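Local coordinates for protein nucleoporin NUP159 (Saccharomyces cerevisiae, PDB 1XIP) that serves as a component of the nuclear pore complex and, through its N-terminal beta-propeller, tethers the helicase Dbp5 to the pore for mRNA export, at residues A107-D112 with S117-V122; C94-Q99 with V135-V140; L51-S56 with A60-L65. All coordinates share one frame; numbering follows the deposited sequence.

Interaction 1. Residues A107-D112 with S117-V122; sequences ALYSLD and SEFRTV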
loop_
_atom_site.group_PDB
_atom_site.type_symbol
_atom_site.label_atom_id
_atom_site.label_comp_id
_atom_site.label_asym_id
_atom_site.label_seq_id
_atom_site.Cartn_x
_atom_site.Cartn_y
_atom_site.Cartn_z
ATOM N N ALA A 107 12.495 14.729 -2.486
ATOM C CA ALA A 107 11.934 15.850 -1.735
ATOM C C ALA A 107 10.454 15.677 -1.396
ATOM O O ALA A 107 9.740 14.947 -2.068
ATOM C CB ALA A 107 12.160 17.167 -2.501
ATOM N N LEU A 108 10.014 16.371 -0.349
ATOM C CA LEU A 108 8.628 16.378 0.119
ATOM C C LEU A 108 8.017 17.750 -0.150
ATOM O O LEU A 108 8.689 18.772 0.040
ATOM C CB LEU A 108 8.621 16.124 1.623
ATOM C CG LEU A 108 7.459 15.484 2.398
ATOM C CD1 LEU A 108 7.234 16.239 3.719
ATOM C CD2 LEU A 108 6.158 15.366 1.623
ATOM N N TYR A 109 6.750 17.790 -0.569
ATOM C CA TYR A 109 6.093 19.056 -0.936
ATOM C C TYR A 109 4.740 19.181 -0.295
ATOM O O TYR A 109 4.081 18.174 -0.029
ATOM C CB TYR A 109 5.919 19.186 -2.459
ATOM C CG TYR A 109 7.197 19.076 -3.220
ATOM C CD1 TYR A 109 8.088 20.150 -3.280
ATOM C CD2 TYR A 109 7.542 17.887 -3.871
ATOM C CE1 TYR A 109 9.287 20.051 -3.966
ATOM C CE2 TYR A 109 8.742 17.779 -4.570
ATOM C CZ TYR A 109 9.606 18.868 -4.607
ATOM O OH TYR A 109 10.786 18.775 -5.284
ATOM N N SER A 110 4.321 20.429 -0.089
ATOM C CA SER A 110 3.029 20.759 0.507
ATOM C C SER A 110 2.197 21.644 -0.406
ATOM O O SER A 110 2.683 22.674 -0.889
ATOM C CB SER A 110 3.255 21.527 1.792
ATOM O OG SER A 110 2.631 20.874 2.868
ATOM N N LEU A 111 0.943 21.269 -0.622
ATOM C CA LEU A 111 -0.002 22.167 -1.278
ATOM C C LEU A 111 -1.077 22.616 -0.292
ATOM O O LEU A 111 -1.688 21.806 0.389
ATOM C CB LEU A 111 -0.627 21.509 -2.507
ATOM C CG LEU A 111 -1.894 22.145 -3.073
ATOM C CD1 LEU A 111 -1.544 23.327 -3.953
ATOM C CD2 LEU A 111 -2.685 21.114 -3.841
ATOM N N ASP A 112 -1.291 23.914 -0.214
ATOM C CA ASP A 112 -2.229 24.475 0.724
ATOM C C ASP A 112 -3.605 24.395 0.099
ATOM O O ASP A 112 -3.815 24.913 -0.980
ATOM C CB ASP A 112 -1.832 25.921 0.986
ATOM C CG ASP A 112 -2.512 26.518 2.201
ATOM O OD1 ASP A 112 -3.528 25.955 2.705
ATOM O OD2 ASP A 112 -2.093 27.579 2.715
ATOM N N SER A 117 -2.403 28.300 -4.726
ATOM C CA SER A 117 -1.251 28.910 -5.376
ATOM C C SER A 117 0.057 28.469 -4.718
ATOM O O SER A 117 1.122 28.504 -5.350
ATOM C CB SER A 117 -1.365 30.439 -5.366
ATOM O OG SER A 117 -2.043 30.903 -4.212
ATOM N N GLU A 118 -0.033 28.039 -3.459
ATOM C CA GLU A 118 1.151 27.754 -2.645
ATOM C C GLU A 118 1.557 26.295 -2.701
ATOM O O GLU A 118 0.943 25.434 -2.076
ATOM C CB GLU A 118 0.938 28.200 -1.199
ATOM C CG GLU A 118 0.646 29.689 -1.045
ATOM C CD GLU A 118 1.820 30.494 -0.483
ATOM O OE1 GLU A 118 2.675 29.913 0.243
ATOM O OE2 GLU A 118 1.878 31.722 -0.756
ATOM N N PHE A 119 2.597 26.029 -3.477
ATOM C CA PHE A 119 3.182 24.709 -3.565
ATOM C C PHE A 119 4.608 24.751 -3.032
ATOM O O PHE A 119 5.555 25.045 -3.765
ATOM C CB PHE A 119 3.142 24.190 -5.003
ATOM C CG PHE A 119 3.509 22.744 -5.128
ATOM C CD1 PHE A 119 2.597 21.752 -4.791
ATOM C CD2 PHE A 119 4.786 22.371 -5.556
ATOM C CE1 PHE A 119 2.944 20.413 -4.898
ATOM C CE2 PHE A 119 5.143 21.051 -5.667
ATOM C CZ PHE A 119 4.222 20.061 -5.338
ATOM N N ARG A 120 4.748 24.450 -1.748
ATOM C CA ARG A 120 6.005 24.634 -1.038
ATOM C C ARG A 120 6.836 23.369 -0.972
ATOM O O ARG A 120 6.305 22.268 -0.971
ATOM C CB ARG A 120 5.730 25.130 0.377
ATOM C CG ARG A 120 5.490 26.634 0.460
ATOM C CD ARG A 120 5.229 27.151 1.877
ATOM N NE ARG A 120 5.779 28.496 2.087
ATOM C CZ ARG A 120 6.749 28.798 2.961
ATOM N NH1 ARG A 120 7.304 27.854 3.719
ATOM N NH2 ARG A 120 7.169 30.054 3.073
ATOM N N THR A 121 8.150 23.546 -0.936
ATOM C CA THR A 121 9.066 22.467 -0.597
ATOM C C THR A 121 9.036 22.358 0.916
ATOM O O THR A 121 9.185 23.363 1.601
ATOM C CB THR A 121 10.506 22.796 -1.090
ATOM O OG1 THR A 121 10.537 22.797 -2.525
ATOM C CG2 THR A 121 11.486 21.676 -0.716
ATOM N N VAL A 122 8.802 21.160 1.441
ATOM C CA VAL A 122 8.880 20.974 2.881
ATOM C C VAL A 122 10.307 20.650 3.256
ATOM O O VAL A 122 10.884 21.283 4.142
ATOM C CB VAL A 122 7.938 19.885 3.400
ATOM C CG1 VAL A 122 8.026 19.781 4.928
ATOM C CG2 VAL A 122 6.507 20.164 2.957
#

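Interaction 2. Residues C94-Q99 with V135-V140; sequences CFHGDQ and VNNTLV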
loop_
_atom_site.group_PDB
_atom_site.type_symbol
_atom_site.label_atom_id
_atom_site.label_comp_id
_atom_site.label_asym_id
_atom_site.label_seq_id
_atom_site.Cartn_x
_atom_site.Cartn_y
_atom_site.Cartn_z
ATOM N N CYS A 94 -1.031 12.354 -0.196
ATOM C CA CYS A 94 -1.911 12.190 0.964
ATOM C C CYS A 94 -2.424 13.484 1.594
ATOM O O CYS A 94 -1.712 14.485 1.617
ATOM C CB CYS A 94 -1.225 11.328 2.029
ATOM S SG CYS A 94 -0.458 12.229 3.382
ATOM N N PHE A 95 -3.645 13.441 2.139
ATOM C CA PHE A 95 -4.224 14.593 2.827
ATOM C C PHE A 95 -3.779 14.635 4.267
ATOM O O PHE A 95 -3.698 13.604 4.917
ATOM C CB PHE A 95 -5.749 14.573 2.768
ATOM C CG PHE A 95 -6.307 14.698 1.383
ATOM C CD1 PHE A 95 -6.625 13.561 0.638
ATOM C CD2 PHE A 95 -6.516 15.934 0.821
ATOM C CE1 PHE A 95 -7.140 13.667 -0.644
ATOM C CE2 PHE A 95 -7.033 16.056 -0.456
ATOM C CZ PHE A 95 -7.351 14.914 -1.195
ATOM N N HIS A 96 -3.508 15.839 4.765
ATOM C CA HIS A 96 -3.089 16.049 6.146
ATOM C C HIS A 96 -3.568 17.413 6.617
ATOM O O HIS A 96 -3.067 18.437 6.168
ATOM C CB HIS A 96 -1.560 15.971 6.264
ATOM C CG HIS A 96 -1.040 16.292 7.638
ATOM N ND1 HIS A 96 -0.400 17.481 7.936
ATOM C CD2 HIS A 96 -1.070 15.582 8.796
ATOM C CE1 HIS A 96 -0.049 17.481 9.214
ATOM N NE2 HIS A 96 -0.444 16.341 9.757
ATOM N N GLY A 97 -4.526 17.438 7.531
ATOM C CA GLY A 97 -5.097 18.702 7.944
ATOM C C GLY A 97 -5.655 19.397 6.721
ATOM O O GLY A 97 -6.362 18.782 5.926
ATOM N N ASP A 98 -5.309 20.662 6.533
ATOM C CA ASP A 98 -5.782 21.387 5.357
ATOM C C ASP A 98 -4.751 21.442 4.218
ATOM O O ASP A 98 -4.728 22.379 3.440
ATOM C CB ASP A 98 -6.249 22.783 5.759
ATOM C CG ASP A 98 -7.672 22.780 6.335
ATOM O OD1 ASP A 98 -7.857 22.357 7.511
ATOM O OD2 ASP A 98 -8.668 23.176 5.674
ATOM N N GLN A 99 -3.922 20.410 4.130
ATOM C CA GLN A 99 -2.826 20.358 3.183
ATOM C C GLN A 99 -2.815 19.040 2.431
ATOM O O GLN A 99 -3.444 18.070 2.844
ATOM C CB GLN A 99 -1.499 20.480 3.930
ATOM C CG GLN A 99 -1.093 21.882 4.299
ATOM C CD GLN A 99 0.214 21.907 5.088
ATOM O OE1 GLN A 99 0.707 20.858 5.553
ATOM N NE2 GLN A 99 0.782 23.101 5.241
ATOM N N VAL A 135 1.263 9.054 9.894
ATOM C CA VAL A 135 0.428 8.507 10.971
ATOM C C VAL A 135 -0.452 9.554 11.654
ATOM O O VAL A 135 -1.692 9.523 11.503
ATOM C CB VAL A 135 1.167 7.519 11.931
ATOM C CG1 VAL A 135 2.553 8.005 12.290
ATOM C CG2 VAL A 135 0.322 7.237 13.153
ATOM N N ASN A 136 0.139 10.509 12.357
ATOM C CA ASN A 136 -0.682 11.642 12.777
ATOM C C ASN A 136 -0.122 12.921 12.215
ATOM O O ASN A 136 -0.467 13.327 11.109
ATOM C CB ASN A 136 -0.807 11.705 14.300
ATOM C CG ASN A 136 -1.668 10.594 14.853
ATOM O OD1 ASN A 136 -2.855 10.486 14.529
ATOM N ND2 ASN A 136 -1.071 9.742 15.678
ATOM N N ASN A 137 0.753 13.547 12.985
ATOM C CA ASN A 137 1.498 14.707 12.539
ATOM C C ASN A 137 2.923 14.317 12.234
ATOM O O ASN A 137 3.841 15.134 12.346
ATOM C CB ASN A 137 1.485 15.801 13.614
ATOM C CG ASN A 137 0.103 16.300 13.902
ATOM O OD1 ASN A 137 -0.622 16.733 12.992
ATOM N ND2 ASN A 137 -0.299 16.220 15.165
ATOM N N THR A 138 3.123 13.061 11.871
ATOM C CA THR A 138 4.469 12.608 11.616
ATOM C C THR A 138 4.544 11.743 10.358
ATOM O O THR A 138 3.608 10.996 10.034
ATOM C CB THR A 138 5.060 11.891 12.854
ATOM O OG1 THR A 138 4.391 10.652 13.032
ATOM C CG2 THR A 138 4.730 12.622 14.162
ATOM N N LEU A 139 5.659 11.885 9.647
ATOM C CA LEU A 139 5.944 11.111 8.454
ATOM C C LEU A 139 7.021 10.143 8.756
ATOM O O LEU A 139 8.111 10.550 9.121
ATOM C CB LEU A 139 6.436 12.019 7.343
ATOM C CG LEU A 139 5.451 12.274 6.210
ATOM C CD1 LEU A 139 6.131 13.092 5.139
ATOM C CD2 LEU A 139 4.965 10.971 5.649
ATOM N N VAL A 140 6.728 8.856 8.608
ATOM C CA VAL A 140 7.736 7.835 8.817
ATOM C C VAL A 140 8.361 7.467 7.484
ATOM O O VAL A 140 7.659 7.159 6.537
ATOM C CB VAL A 140 7.185 6.593 9.518
ATOM C CG1 VAL A 140 8.333 5.633 9.838
ATOM C CG2 VAL A 140 6.454 6.977 10.796
#

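Interaction 3. Residues L51-S56 with A60-L65; sequences LFVAAS and AVVGEL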
loop_
_atom_site.group_PDB
_atom_site.type_symbol
_atom_site.label_atom_id
_atom_site.label_comp_id
_atom_site.label_asym_id
_atom_site.label_seq_id
_atom_site.Cartn_x
_atom_site.Cartn_y
_atom_site.Cartn_z
ATOM N N LEU A 51 -12.555 15.011 -1.428
ATOM C CA LEU A 51 -11.529 15.285 -2.431
ATOM C C LEU A 51 -10.664 14.055 -2.667
ATOM O O LEU A 51 -10.692 13.129 -1.870
ATOM C CB LEU A 51 -10.636 16.466 -1.994
ATOM C CG LEU A 51 -11.209 17.856 -1.752
ATOM C CD1 LEU A 51 -10.122 18.756 -1.315
ATOM C CD2 LEU A 51 -11.903 18.460 -2.982
ATOM N N PHE A 52 -9.906 14.055 -3.771
ATOM C CA PHE A 52 -8.842 13.068 -4.025
ATOM C C PHE A 52 -7.599 13.751 -4.574
ATOM O O PHE A 52 -7.698 14.783 -5.262
ATOM C CB PHE A 52 -9.292 11.991 -5.013
ATOM C CG PHE A 52 -9.458 12.494 -6.433
ATOM C CD1 PHE A 52 -8.426 12.329 -7.381
ATOM C CD2 PHE A 52 -10.621 13.144 -6.817
ATOM C CE1 PHE A 52 -8.559 12.819 -8.677
ATOM C CE2 PHE A 52 -10.764 13.621 -8.105
ATOM C CZ PHE A 52 -9.724 13.458 -9.043
ATOM N N VAL A 53 -6.440 13.196 -4.226
ATOM C CA VAL A 53 -5.203 13.423 -4.951
ATOM C C VAL A 53 -4.796 12.139 -5.623
ATOM O O VAL A 53 -4.977 11.034 -5.073
ATOM C CB VAL A 53 -3.983 13.712 -4.041
ATOM C CG1 VAL A 53 -3.366 15.005 -4.377
ATOM C CG2 VAL A 53 -4.311 13.569 -2.599
ATOM N N ALA A 54 -4.142 12.291 -6.760
ATOM C CA ALA A 54 -3.642 11.174 -7.535
ATOM C C ALA A 54 -2.480 11.687 -8.339
ATOM O O ALA A 54 -2.436 12.863 -8.683
ATOM C CB ALA A 54 -4.724 10.644 -8.446
ATOM N N ALA A 55 -1.518 10.806 -8.597
ATOM C CA ALA A 55 -0.413 11.104 -9.469
ATOM C C ALA A 55 -0.060 9.888 -10.343
ATOM O O ALA A 55 0.132 8.784 -9.839
ATOM C CB ALA A 55 0.782 11.532 -8.644
ATOM N N SER A 56 0.019 10.094 -11.652
ATOM C CA SER A 56 0.512 9.063 -12.562
ATOM C C SER A 56 1.205 9.714 -13.715
ATOM O O SER A 56 0.841 10.824 -14.114
ATOM C CB SER A 56 -0.636 8.199 -13.094
ATOM O OG SER A 56 -0.136 7.081 -13.827
ATOM N N ALA A 60 0.483 15.170 -11.347
ATOM C CA ALA A 60 -0.237 15.099 -10.070
ATOM C C ALA A 60 -1.510 15.960 -10.095
ATOM O O ALA A 60 -1.509 17.049 -10.653
ATOM C CB ALA A 60 0.672 15.541 -8.943
ATOM N N VAL A 61 -2.586 15.486 -9.480
ATOM C CA VAL A 61 -3.836 16.282 -9.434
ATOM C C VAL A 61 -4.569 16.216 -8.096
ATOM O O VAL A 61 -4.607 15.177 -7.459
ATOM C CB VAL A 61 -4.878 15.872 -10.577
ATOM C CG1 VAL A 61 -4.317 16.108 -11.950
ATOM C CG2 VAL A 61 -5.336 14.424 -10.432
ATOM N N VAL A 62 -5.177 17.325 -7.698
ATOM C CA VAL A 62 -6.223 17.315 -6.675
ATOM C C VAL A 62 -7.578 17.587 -7.370
ATOM O O VAL A 62 -7.657 18.453 -8.218
ATOM C CB VAL A 62 -5.924 18.387 -5.620
ATOM C CG1 VAL A 62 -7.019 18.487 -4.602
ATOM C CG2 VAL A 62 -4.645 18.054 -4.933
ATOM N N GLY A 63 -8.624 16.845 -7.008
ATOM C CA GLY A 63 -9.958 16.994 -7.643
ATOM C C GLY A 63 -11.161 16.658 -6.741
ATOM O O GLY A 63 -11.000 16.116 -5.658
ATOM N N GLU A 64 -12.364 16.992 -7.189
ATOM C CA GLU A 64 -13.585 16.688 -6.443
ATOM C C GLU A 64 -13.928 15.186 -6.492
ATOM O O GLU A 64 -13.926 14.572 -7.566
ATOM C CB GLU A 64 -14.749 17.491 -7.006
ATOM C CG GLU A 64 -15.130 18.726 -6.192
ATOM C CD GLU A 64 -15.685 18.394 -4.790
ATOM O OE1 GLU A 64 -16.247 17.256 -4.570
ATOM O OE2 GLU A 64 -15.561 19.281 -3.896
ATOM N N LEU A 65 -14.226 14.597 -5.336
ATOM C CA LEU A 65 -14.515 13.169 -5.242
ATOM C C LEU A 65 -15.822 12.760 -5.929
ATOM O O LEU A 65 -15.855 11.762 -6.658
ATOM C CB LEU A 65 -14.553 12.739 -3.782
ATOM C CG LEU A 65 -14.010 11.400 -3.265
ATOM C CD1 LEU A 65 -14.824 10.987 -2.040
ATOM C CD2 LEU A 65 -13.975 10.289 -4.295
#

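Interaction 1. Residues A107-D112 with S117-V122
The rings of Tyr-109 and Phe-119 lie nearly parallel, their planes 22° apart, but are slid so far past each other that they barely overlap, with centroids 5.3 Å apart. Phe-119 therefore meets the root of Tyr-109 more than its ring, CZ reaching Tyr-109 CB at 3.5 Å. Leu-111 CB sits at the edge of the Phe-119 ring, near its plane. At the edge of the tyrosine ring are Arg-120 O, in plane, and Thr-121 OG1, 3.3 Å from Tyr-109 CE1. With its CG anti to the carbonyl carbon (chi1 -57°), Tyr-109 runs alongside Thr-121 in the same direction. The side chains of Tyr-109, Leu-111, Phe-119 and Thr-121 share one face of an antiparallel hairpin formed by strands 107-112 and 119-124, the third and fourth strands of a four-stranded propeller blade. On that face Leu-111 touches Trp-83 and Phe-119 touches Lys-85, both from the outermost strand of the preceding blade. The backbones are joined by a reciprocal pair, Ser-110 N to Arg-120 O at 2.8 Å and Arg-120 N to Ser-110 O at 2.9 Å. Beyond it, Val-122 N binds Leu-108 O at 2.8 Å, and towards the turn Asp-112 N reaches Glu-118 O at a longer 3.3 Å. On the other face Val-122 divides its branches: CB and CG1 lie beside Leu-108 CD1, while CG2 packs on Ser-110 CB at 3.7 Å.

Interaction 2. Residues C94-Q99 with V135-V140
His-96 presents the edge of its imidazole to the chain at Asn-136 and Asn-137, and the side chains of His-96 and Asn-137 cross at about a right angle. The ring and the Asn-137 amide are turned almost perpendicular, with 84° between their planes, so they meet through single atoms without stacking. NE2 of His-96 donates to OD1 of Asn-137 at 3.3 Å. The bond is long and bent, with 145° at the hydrogen; the donor lies in the plane of the amide carbonyl, on a lone pair of OD1, whereas OD1 itself is tilted somewhat out of the imidazole plane. The histidine extends across the gap because its CG is anti to the backbone N (chi1 175°). The same ring edge also comes up to the backbone of Asn-136, whose O is 3.3 Å from His-96 CD2.

Both partners sit at the ends of hairpins. His-96 closes strand 90-96 and opens a type II' turn to Gln-99, with Gly-97 at its second position, while Asn-136 and Asn-137 belong to the connection between strands 129-134 and 138-143. The two hairpins each join the first and second strands of their blades, so the contact bridges corresponding loops of neighbouring propeller blades at the surface. Asn-134 ND2 bonds to Asn-136 O and thereby helps to place the carbonyl beside the ring, and Leu-153 also packs on His-96.

As the donor to Asn-137 OD1, His-96 carries a proton on NE2, and that one bond would probably favour a form protonated there. With one slanting bond and little buried area, the link is probably a modest one.

Interaction 3. Residues L51-S56 with A60-L65
An antiparallel beta hairpin, strands 51-56 and 59-64, holds a cross-strand aromatic–glycine pair: the ring of Phe-52 lies over the backbone of Gly-63. With its CG between the backbone N and the carbonyl carbon (chi1 70°), the ring folds back across the partner strand, and Gly-63 N stands 4.0 Å above the ring plane over its centre. Gly-63, having no side chain, leaves room for this. The ring edge runs on to Glu-64, whose O is 3.3 Å from Phe-52 CE2, while CE1 touches Val-61 CG2. Phe-52 and Gly-63 also exchange both backbone bonds, Phe-52 N to Gly-63 O at 3.0 Å and Gly-63 N to Phe-52 O at 2.9 Å; Ala-54 and Val-61 repeat the pattern. These are the two middle strands of a four-stranded propeller blade, and the hairpin is buried. On its opposite face Val-53 and Val-62 lie side by side, CG1 against CG2 at 3.4 Å, followed by Ala-55 CB on Ala-60 CB at 4.0 Å. Val-53 and Ala-55 continue this face onto strand 90-96 of the next blade. At the far end Glu-64 is the N-cap residue of helix 65-73, and Leu-65 CB packs 3.8 Å from Leu-51 N.

Overall arrangement
The three contacts follow successive blades of the propeller. Interaction 3 comes first along the chain, in the blade that begins with strand 43-46; interaction 2 then encloses interaction 1, starting on strand 90-96, the innermost of the next blade, and ending in the blade that begins with strand 129-134. Their centres lie 13 to 16 Å apart. The blades pack directly: Phe-95 CE1 of interaction 2 meets Val-53 CG2 of interaction 3 at 3.4 Å, Leu-111 of interaction 1 touches Val-62 of interaction 3, and Leu-108 touches Leu-139. Hairpins within blades thus combine with contacts between them to build part of the domain that binds Dbp5.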